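Side-chain contacts in glutathione S-transferase delta (Bombyx mori, PDB 3VK9), which probably conjugates glutathione to electrophilic compounds, as a homodimeric delta-class glutathione transferase of the silkmoth: residues P43-L46 with K47-Q51; Y85-P89 with K90-L94; R98-F101 with D102-T105. All coordinates share one frame; numbering follows the deposited sequence.

Interaction 1 (P43-L46 with K47-Q51)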
loop_
_atom_site.group_PDB
_atom_site.type_symbol
_atom_site.label_atom_id
_atom_site.label_comp_id
_atom_site.label_asym_id
_atom_site.label_seq_id
_atom_site.Cartn_x
_atom_site.Cartn_y
_atom_site.Cartn_z
ATOM N N PRO A 43 -17.906 6.859 18.810
ATOM C CA PRO A 43 -17.764 5.423 19.110
ATOM C C PRO A 43 -18.436 4.508 18.080
ATOM O O PRO A 43 -17.857 3.508 17.682
ATOM C CB PRO A 43 -18.434 5.279 20.495
ATOM C CG PRO A 43 -18.324 6.658 21.099
ATOM C CD PRO A 43 -18.513 7.602 19.931
ATOM N N GLU A 44 -19.643 4.845 17.648
ATOM C CA GLU A 44 -20.336 4.013 16.670
ATOM C C GLU A 44 -19.532 3.815 15.383
ATOM O O GLU A 44 -19.527 2.718 14.815
ATOM C CB GLU A 44 -21.730 4.563 16.377
ATOM C CG GLU A 44 -22.752 4.137 17.435
ATOM C CD GLU A 44 -23.140 2.665 17.311
ATOM O OE1 GLU A 44 -23.112 1.941 18.333
ATOM O OE2 GLU A 44 -23.480 2.236 16.181
ATOM N N TYR A 45 -18.836 4.858 14.931
ATOM C CA TYR A 45 -17.986 4.708 13.759
ATOM C C TYR A 45 -16.672 3.989 14.068
ATOM O O TYR A 45 -16.202 3.161 13.271
ATOM C CB TYR A 45 -17.700 6.049 13.080
ATOM C CG TYR A 45 -17.190 5.864 11.668
ATOM C CD1 TYR A 45 -18.076 5.827 10.582
ATOM C CD2 TYR A 45 -15.826 5.714 11.414
ATOM C CE1 TYR A 45 -17.609 5.642 9.277
ATOM C CE2 TYR A 45 -15.346 5.541 10.111
ATOM C CZ TYR A 45 -16.240 5.517 9.047
ATOM O OH TYR A 45 -15.758 5.346 7.750
ATOM N N LEU A 46 -16.079 4.300 15.216
ATOM C CA LEU A 46 -14.853 3.613 15.629
ATOM C C LEU A 46 -15.079 2.114 15.733
ATOM O O LEU A 46 -14.192 1.335 15.384
ATOM C CB LEU A 46 -14.313 4.157 16.950
ATOM C CG LEU A 46 -13.936 5.630 16.856
ATOM C CD1 LEU A 46 -13.662 6.227 18.240
ATOM C CD2 LEU A 46 -12.759 5.833 15.904
ATOM N N LYS A 47 -16.257 1.721 16.224
ATOM C CA LYS A 47 -16.649 0.314 16.238
ATOM C C LYS A 47 -16.428 -0.341 14.870
ATOM O O LYS A 47 -15.899 -1.446 14.780
ATOM C CB LYS A 47 -18.122 0.163 16.638
ATOM C CG LYS A 47 -18.595 -1.290 16.649
ATOM C CD LYS A 47 -19.987 -1.407 17.220
ATOM C CE LYS A 47 -20.443 -2.866 17.239
ATOM N NZ LYS A 47 -20.607 -3.433 15.861
ATOM N N LEU A 48 -16.842 0.353 13.811
ATOM C CA LEU A 48 -16.732 -0.169 12.458
ATOM C C LEU A 48 -15.299 -0.039 11.946
ATOM O O LEU A 48 -14.777 -0.924 11.269
ATOM C CB LEU A 48 -17.707 0.577 11.532
ATOM C CG LEU A 48 -19.190 0.450 11.920
ATOM C CD1 LEU A 48 -20.082 1.187 10.918
ATOM C CD2 LEU A 48 -19.574 -1.014 12.026
ATOM N N ASN A 49 -14.662 1.070 12.291
ATOM C CA ASN A 49 -13.344 1.383 11.786
ATOM C C ASN A 49 -12.572 2.203 12.812
ATOM O O ASN A 49 -12.735 3.420 12.881
ATOM C CB ASN A 49 -13.451 2.173 10.473
ATOM C CG ASN A 49 -12.095 2.517 9.899
ATOM O OD1 ASN A 49 -11.069 2.283 10.539
ATOM N ND2 ASN A 49 -12.077 3.064 8.688
ATOM N N PRO A 50 -11.735 1.534 13.617
ATOM C CA PRO A 50 -10.956 2.223 14.649
ATOM C C PRO A 50 -9.941 3.214 14.072
ATOM O O PRO A 50 -9.435 4.063 14.794
ATOM C CB PRO A 50 -10.250 1.070 15.380
ATOM C CG PRO A 50 -10.307 -0.097 14.425
ATOM C CD PRO A 50 -11.576 0.069 13.677
ATOM N N GLN A 51 -9.646 3.108 12.782
ATOM C CA GLN A 51 -8.734 4.056 12.152
ATOM C C GLN A 51 -9.490 5.308 11.717
ATOM O O GLN A 51 -8.895 6.247 11.188
ATOM C CB GLN A 51 -8.029 3.416 10.950
ATOM C CG GLN A 51 -6.801 4.191 10.504
ATOM C CD GLN A 51 -5.862 3.355 9.669
ATOM O OE1 GLN A 51 -6.047 2.141 9.530
ATOM N NE2 GLN A 51 -4.836 4.001 9.108
#
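Tyr45 and Asn49, one helical turn apart, lie side by side and point the same way on and just after the short helix 43-48. Followed outward from CB, Tyr45 starts away from the residues that follow and returns to them only along its ring. CG is anti to the backbone N (chi1 -163°), which carries the ring alongside Asn49. CD2 of Tyr45 then passes the backbone O of Asn49 at 4.1 Å, and CE2 makes the nearest side-chain approach, 3.9 Å to Asn49 CB. Ring and amide planes differ by 31°, so the two groups are neither stacked nor perpendicular. At the tip, OH is hydrogen-bonded to Thr53 O and Thr56 OG1, just beyond this segment.

Backbone bonds run beside this pair. Lys47 N reaches Pro43 O at 2.8 Å, and Asn49 N bonds Tyr45 O at the same length; Leu48 N adds a weak bond to that oxygen. Pro50 N stands 3.0 Å from Leu46 O, where the next helical donor belongs, but it carries no hydrogen; its CD also packs on that oxygen.

Further on, Asn49 OD1 accepts from Gln51 N at 2.8 Å. This is an Asx turn, with the donor 35° above the amide carbonyl plane. Asn49 ND2 meanwhile is hydrogen-bonded to Thr53 OG1 and Thr56 OG1.

The segment lies within the thioredoxin-like N-terminal domain and leads toward strand 56-59. The chemistry implies that the bonds of OD1 and ND2 fix the rotation of the buried Asn49 amide, while Tyr45 OH, also on Thr56 OG1, probably helps tie the helix to the chain that follows it.

Interaction 2 (Y85-P89 with K90-L94)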
loop_
_atom_site.group_PDB
_atom_site.type_symbol
_atom_site.label_atom_id
_atom_site.label_comp_id
_atom_site.label_asym_id
_atom_site.label_seq_id
_atom_site.Cartn_x
_atom_site.Cartn_y
_atom_site.Cartn_z
ATOM N N TYR A 85 -9.535 -7.711 -12.489
ATOM C CA TYR A 85 -8.569 -8.202 -11.503
ATOM C C TYR A 85 -8.240 -9.650 -11.843
ATOM O O TYR A 85 -8.694 -10.576 -11.171
ATOM C CB TYR A 85 -9.120 -8.060 -10.070
ATOM C CG TYR A 85 -8.081 -8.225 -8.974
ATOM C CD1 TYR A 85 -6.867 -7.527 -9.016
ATOM C CD2 TYR A 85 -8.322 -9.051 -7.873
ATOM C CE1 TYR A 85 -5.916 -7.666 -8.014
ATOM C CE2 TYR A 85 -7.373 -9.193 -6.854
ATOM C CZ TYR A 85 -6.178 -8.499 -6.935
ATOM O OH TYR A 85 -5.241 -8.639 -5.936
ATOM N N PRO A 86 -7.485 -9.850 -12.935
ATOM C CA PRO A 86 -7.277 -11.188 -13.506
ATOM C C PRO A 86 -6.623 -12.145 -12.503
ATOM O O PRO A 86 -5.775 -11.719 -11.718
ATOM C CB PRO A 86 -6.350 -10.919 -14.703
ATOM C CG PRO A 86 -5.701 -9.610 -14.394
ATOM C CD PRO A 86 -6.752 -8.812 -13.681
ATOM N N GLU A 87 -7.027 -13.413 -12.539
ATOM C CA GLU A 87 -6.492 -14.445 -11.647
ATOM C C GLU A 87 -5.085 -14.945 -12.014
ATOM O O GLU A 87 -4.357 -15.475 -11.153
ATOM C CB GLU A 87 -7.447 -15.634 -11.602
ATOM C CG GLU A 87 -8.805 -15.320 -10.989
ATOM C CD GLU A 87 -9.700 -16.540 -10.926
ATOM O OE1 GLU A 87 -10.141 -17.013 -11.998
ATOM O OE2 GLU A 87 -9.943 -17.033 -9.806
ATOM N N ASP A 88 -4.702 -14.827 -13.283
ATOM C CA ASP A 88 -3.356 -15.235 -13.649
ATOM C C ASP A 88 -2.363 -14.529 -12.736
ATOM O O ASP A 88 -2.370 -13.306 -12.648
ATOM C CB ASP A 88 -3.016 -14.889 -15.090
ATOM C CG ASP A 88 -1.556 -15.159 -15.407
ATOM O OD1 ASP A 88 -1.211 -16.327 -15.636
ATOM O OD2 ASP A 88 -0.750 -14.211 -15.408
ATOM N N PRO A 89 -1.498 -15.302 -12.067
ATOM C CA PRO A 89 -0.539 -14.728 -11.107
ATOM C C PRO A 89 0.307 -13.571 -11.661
ATOM O O PRO A 89 0.339 -12.515 -11.032
ATOM C CB PRO A 89 0.336 -15.923 -10.728
ATOM C CG PRO A 89 -0.599 -17.080 -10.848
ATOM C CD PRO A 89 -1.456 -16.777 -12.069
ATOM N N LYS A 90 0.971 -13.751 -12.797
ATOM C CA LYS A 90 1.758 -12.657 -13.360
ATOM C C LYS A 90 0.883 -11.444 -13.633
ATOM O O LYS A 90 1.227 -10.330 -13.248
ATOM C CB LYS A 90 2.507 -13.063 -14.637
ATOM C CG LYS A 90 3.664 -14.011 -14.404
ATOM C CD LYS A 90 4.505 -14.167 -15.668
ATOM C CE LYS A 90 5.288 -15.482 -15.674
ATOM N NZ LYS A 90 6.207 -15.609 -14.523
ATOM N N ALA A 91 -0.261 -11.667 -14.272
ATOM C CA ALA A 91 -1.176 -10.563 -14.556
ATOM C C ALA A 91 -1.666 -9.907 -13.263
ATOM O O ALA A 91 -1.766 -8.689 -13.172
ATOM C CB ALA A 91 -2.353 -11.050 -15.418
ATOM N N ARG A 92 -1.958 -10.711 -12.245
ATOM C CA ARG A 92 -2.453 -10.144 -10.989
ATOM C C ARG A 92 -1.363 -9.367 -10.246
ATOM O O ARG A 92 -1.622 -8.320 -9.654
ATOM C CB ARG A 92 -3.019 -11.234 -10.062
ATOM C CG ARG A 92 -3.533 -10.672 -8.748
ATOM C CD ARG A 92 -4.567 -11.582 -8.104
ATOM N NE ARG A 92 -5.767 -11.756 -8.922
ATOM C CZ ARG A 92 -6.915 -12.228 -8.442
ATOM N NH1 ARG A 92 -7.015 -12.548 -7.161
ATOM N NH2 ARG A 92 -7.968 -12.360 -9.225
ATOM N N ALA A 93 -0.153 -9.906 -10.257
ATOM C CA ALA A 93 0.982 -9.268 -9.600
ATOM C C ALA A 93 1.220 -7.860 -10.164
ATOM O O ALA A 93 1.572 -6.942 -9.435
ATOM C CB ALA A 93 2.225 -10.127 -9.763
ATOM N N LEU A 94 1.023 -7.686 -11.467
ATOM C CA LEU A 94 1.207 -6.358 -12.047
ATOM C C LEU A 94 0.163 -5.365 -11.523
ATOM O O LEU A 94 0.478 -4.199 -11.251
ATOM C CB LEU A 94 1.165 -6.419 -13.579
ATOM C CG LEU A 94 1.433 -5.087 -14.276
ATOM C CD1 LEU A 94 2.774 -4.533 -13.801
ATOM C CD2 LEU A 94 1.404 -5.257 -15.807
HETATM O O HOH W 1 -5.577 -11.916 -4.911
HETATM O O HOH W 2 1.395 -16.461 -14.242
#
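Arg92 reaches back over Tyr85 through an extended start (chi1 180°, with chi2 also near anti), followed by a bend at chi3 (-62°) that turns the guanidinium toward the ring. Tyr85 meets it with CG also anti to the backbone N. The setting is the N-terminus of helix 89-119, with Asp88 as its N-cap: Asp88 OD2 accepts from Ala91 N at 2.8 Å, on the anti side of the carboxylate and close to its plane. The other oxygen, OD1, receives a bond from a water that accepts in turn from Lys90 N, so the carboxylate serves two backbone N-H groups of the first turn, one directly and one through water.

The guanidinium lies flat on the tyrosine ring, with centres 3.9 Å apart and planes at 20°. This is an off-centre cation-pi stack, and CD extends the cover with a CH-pi contact to the same ring. Two backbone oxygens of the incoming loop hold the group in place. Arg92 NE donates to Pro86 O at 2.8 Å, close to the guanidinium plane. Arg92 NH2 donates to Tyr85 O at 2.7 Å, with the oxygen tilted well out of that plane. Both donors stand above the planes of the carbonyls they use. With a face and two nitrogens engaged, rotation about the end of the chain is restricted, and the cation probably gains from the concentrated carbonyl charge.

Apolar contact is modest, Pro86 CG lying 3.8 Å from Ala91 CB. Tyr85 also packs on helix 67-78, its OH bonded to Asp96, and Pro89 packs on Tyr73 of the second subunit. Arg92 NH1 donates to a water at 2.7 Å, lying in the guanidinium plane, and that water bonds weakly to Tyr85 OH.

Interaction 3 (R98-F101 with D102-T105)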
loop_
_atom_site.group_PDB
_atom_site.type_symbol
_atom_site.label_atom_id
_atom_site.label_comp_id
_atom_site.label_asym_id
_atom_site.label_seq_id
_atom_site.Cartn_x
_atom_site.Cartn_y
_atom_site.Cartn_z
ATOM N N ARG A 98 0.926 -2.092 -9.099
ATOM C CA ARG A 98 0.472 -0.729 -9.382
ATOM C C ARG A 98 -0.339 -0.171 -8.209
ATOM O O ARG A 98 -0.271 1.024 -7.927
ATOM C CB ARG A 98 -0.334 -0.645 -10.692
ATOM C CG ARG A 98 0.436 -1.073 -11.941
ATOM C CD ARG A 98 1.676 -0.218 -12.183
ATOM N NE ARG A 98 2.240 -0.488 -13.501
ATOM C CZ ARG A 98 3.486 -0.883 -13.720
ATOM N NH1 ARG A 98 4.333 -1.020 -12.715
ATOM N NH2 ARG A 98 3.891 -1.121 -14.955
ATOM N N LEU A 99 -1.101 -1.031 -7.529
ATOM C CA LEU A 99 -1.849 -0.594 -6.347
ATOM C C LEU A 99 -0.914 -0.119 -5.225
ATOM O O LEU A 99 -1.164 0.917 -4.607
ATOM C CB LEU A 99 -2.820 -1.682 -5.859
ATOM C CG LEU A 99 -4.039 -1.953 -6.762
ATOM C CD1 LEU A 99 -4.798 -3.214 -6.303
ATOM C CD2 LEU A 99 -4.960 -0.729 -6.835
ATOM N N TYR A 100 0.169 -0.861 -4.983
ATOM C CA TYR A 100 1.150 -0.460 -3.979
ATOM C C TYR A 100 1.937 0.792 -4.383
ATOM O O TYR A 100 2.261 1.631 -3.540
ATOM C CB TYR A 100 2.052 -1.634 -3.599
ATOM C CG TYR A 100 1.288 -2.619 -2.768
ATOM C CD1 TYR A 100 1.000 -2.329 -1.433
ATOM C CD2 TYR A 100 0.797 -3.806 -3.316
ATOM C CE1 TYR A 100 0.286 -3.191 -0.652
ATOM C CE2 TYR A 100 0.058 -4.695 -2.527
ATOM C CZ TYR A 100 -0.184 -4.368 -1.194
ATOM O OH TYR A 100 -0.902 -5.188 -0.373
ATOM N N PHE A 101 2.197 0.934 -5.675
ATOM C CA PHE A 101 2.768 2.168 -6.214
ATOM C C PHE A 101 1.846 3.351 -5.911
ATOM O O PHE A 101 2.291 4.420 -5.497
ATOM C CB PHE A 101 2.961 2.034 -7.723
ATOM C CG PHE A 101 3.264 3.333 -8.418
ATOM C CD1 PHE A 101 4.538 3.914 -8.327
ATOM C CD2 PHE A 101 2.295 3.958 -9.200
ATOM C CE1 PHE A 101 4.827 5.108 -8.988
ATOM C CE2 PHE A 101 2.570 5.158 -9.857
ATOM C CZ PHE A 101 3.845 5.733 -9.744
ATOM N N ASP A 102 0.554 3.152 -6.141
ATOM C CA ASP A 102 -0.450 4.171 -5.871
ATOM C C ASP A 102 -0.427 4.639 -4.401
ATOM O O ASP A 102 -0.206 5.826 -4.120
ATOM C CB ASP A 102 -1.848 3.663 -6.254
ATOM C CG ASP A 102 -2.930 4.716 -6.030
ATOM O OD1 ASP A 102 -2.640 5.918 -6.288
ATOM O OD2 ASP A 102 -4.048 4.336 -5.596
ATOM N N ILE A 103 -0.627 3.724 -3.457
ATOM C CA ILE A 103 -0.681 4.135 -2.049
ATOM C C ILE A 103 0.677 4.626 -1.490
ATOM O O ILE A 103 0.740 5.657 -0.825
ATOM C CB ILE A 103 -1.252 3.025 -1.133
ATOM C CG1 ILE A 103 -1.490 3.580 0.281
ATOM C CG2 ILE A 103 -0.330 1.800 -1.119
ATOM C CD1 ILE A 103 -2.287 2.649 1.215
ATOM N N GLY A 104 1.745 3.890 -1.767
ATOM C CA GLY A 104 3.034 4.145 -1.139
ATOM C C GLY A 104 3.889 5.201 -1.806
ATOM O O GLY A 104 4.788 5.780 -1.192
ATOM N N THR A 105 3.605 5.464 -3.071
ATOM C CA THR A 105 4.429 6.392 -3.820
ATOM C C THR A 105 3.648 7.577 -4.376
ATOM O O THR A 105 3.842 8.704 -3.924
ATOM C CB THR A 105 5.193 5.686 -4.963
ATOM O OG1 THR A 105 6.033 4.661 -4.408
ATOM C CG2 THR A 105 6.060 6.687 -5.746
HETATM O O HOH W 3 4.756 2.448 -3.401
#
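Phe101 and Thr105 make the main side-chain contact here, four residues apart on helix 89-119. Among packing contacts, the methyl CG2 of Thr105 and its carrier CB do the touching: Thr105 CG2 lies 3.8 Å from Phe101 CE1, and Thr105 CB is 3.9 Å from Phe101 CD1. CG2 is anti to the backbone N, while OG1 lies beside that N (chi1 -59°), so the methyl meets the ring and the hydroxyl is left for polar partners. A looser pair, Tyr100 CD1 and Ile103 CG2, is 4.3 Å apart. Asp102 CB passes 3.3 Å from Leu99 O.

Backbone hydrogen bonds form the second group. Asp102 N, Ile103 N and Gly104 N bond to Arg98 O, Leu99 O and Tyr100 O respectively, in the usual helical pattern. The next one, Thr105 N to Phe101 O, keeps its 2.9 Å length but bends to 136° at the hydrogen, with the donor 38° above the carbonyl plane. A wider pi-type turn at 102-105 accompanies this distortion.

The helix belongs to the all-helical C-terminal domain of the glutathione transferase fold. Here it lies against helices 67-78 and 156-167 and also borders the second subunit, where Tyr100 stacks on Tyr100 of that subunit.

The remaining interactions are polar. A water donates to Tyr100 O at 2.6 Å and accepts from Thr105 OG1 at 2.7 Å, tying the hydroxyl to a carbonyl that also receives Gly104 N. Thr105 OG1 is further bonded to Gln51 NE2 of the second subunit. The buried carboxylate of Asp102 continues away from this helix to Ser160 OG, Ser164 OG and a salt bridge with Arg68, an arrangement resembling the electron-sharing network of delta-class relatives.

Overall arrangement
Interaction 3 is buried, its centre about 10 Å from the chain centre, whereas interactions 1 and 2 are partly buried and their centres lie about 22 and 20 Å from it. Interactions 2 and 3 share helix 89-119: 85-94 carries its capped start, and 98-105 its interior with a widened turn. Interaction 1 instead sits on a helix of the N-terminal domain. Chemistry follows place: an Asx turn follows the helix in 43-51, a stacked guanidinium and a carboxylate cap begin one in 85-94, and ring, methyl and water contacts occupy 98-105. All three touch the second subunit, and interactions 1 and 3 of different subunits are joined across the dimer interface.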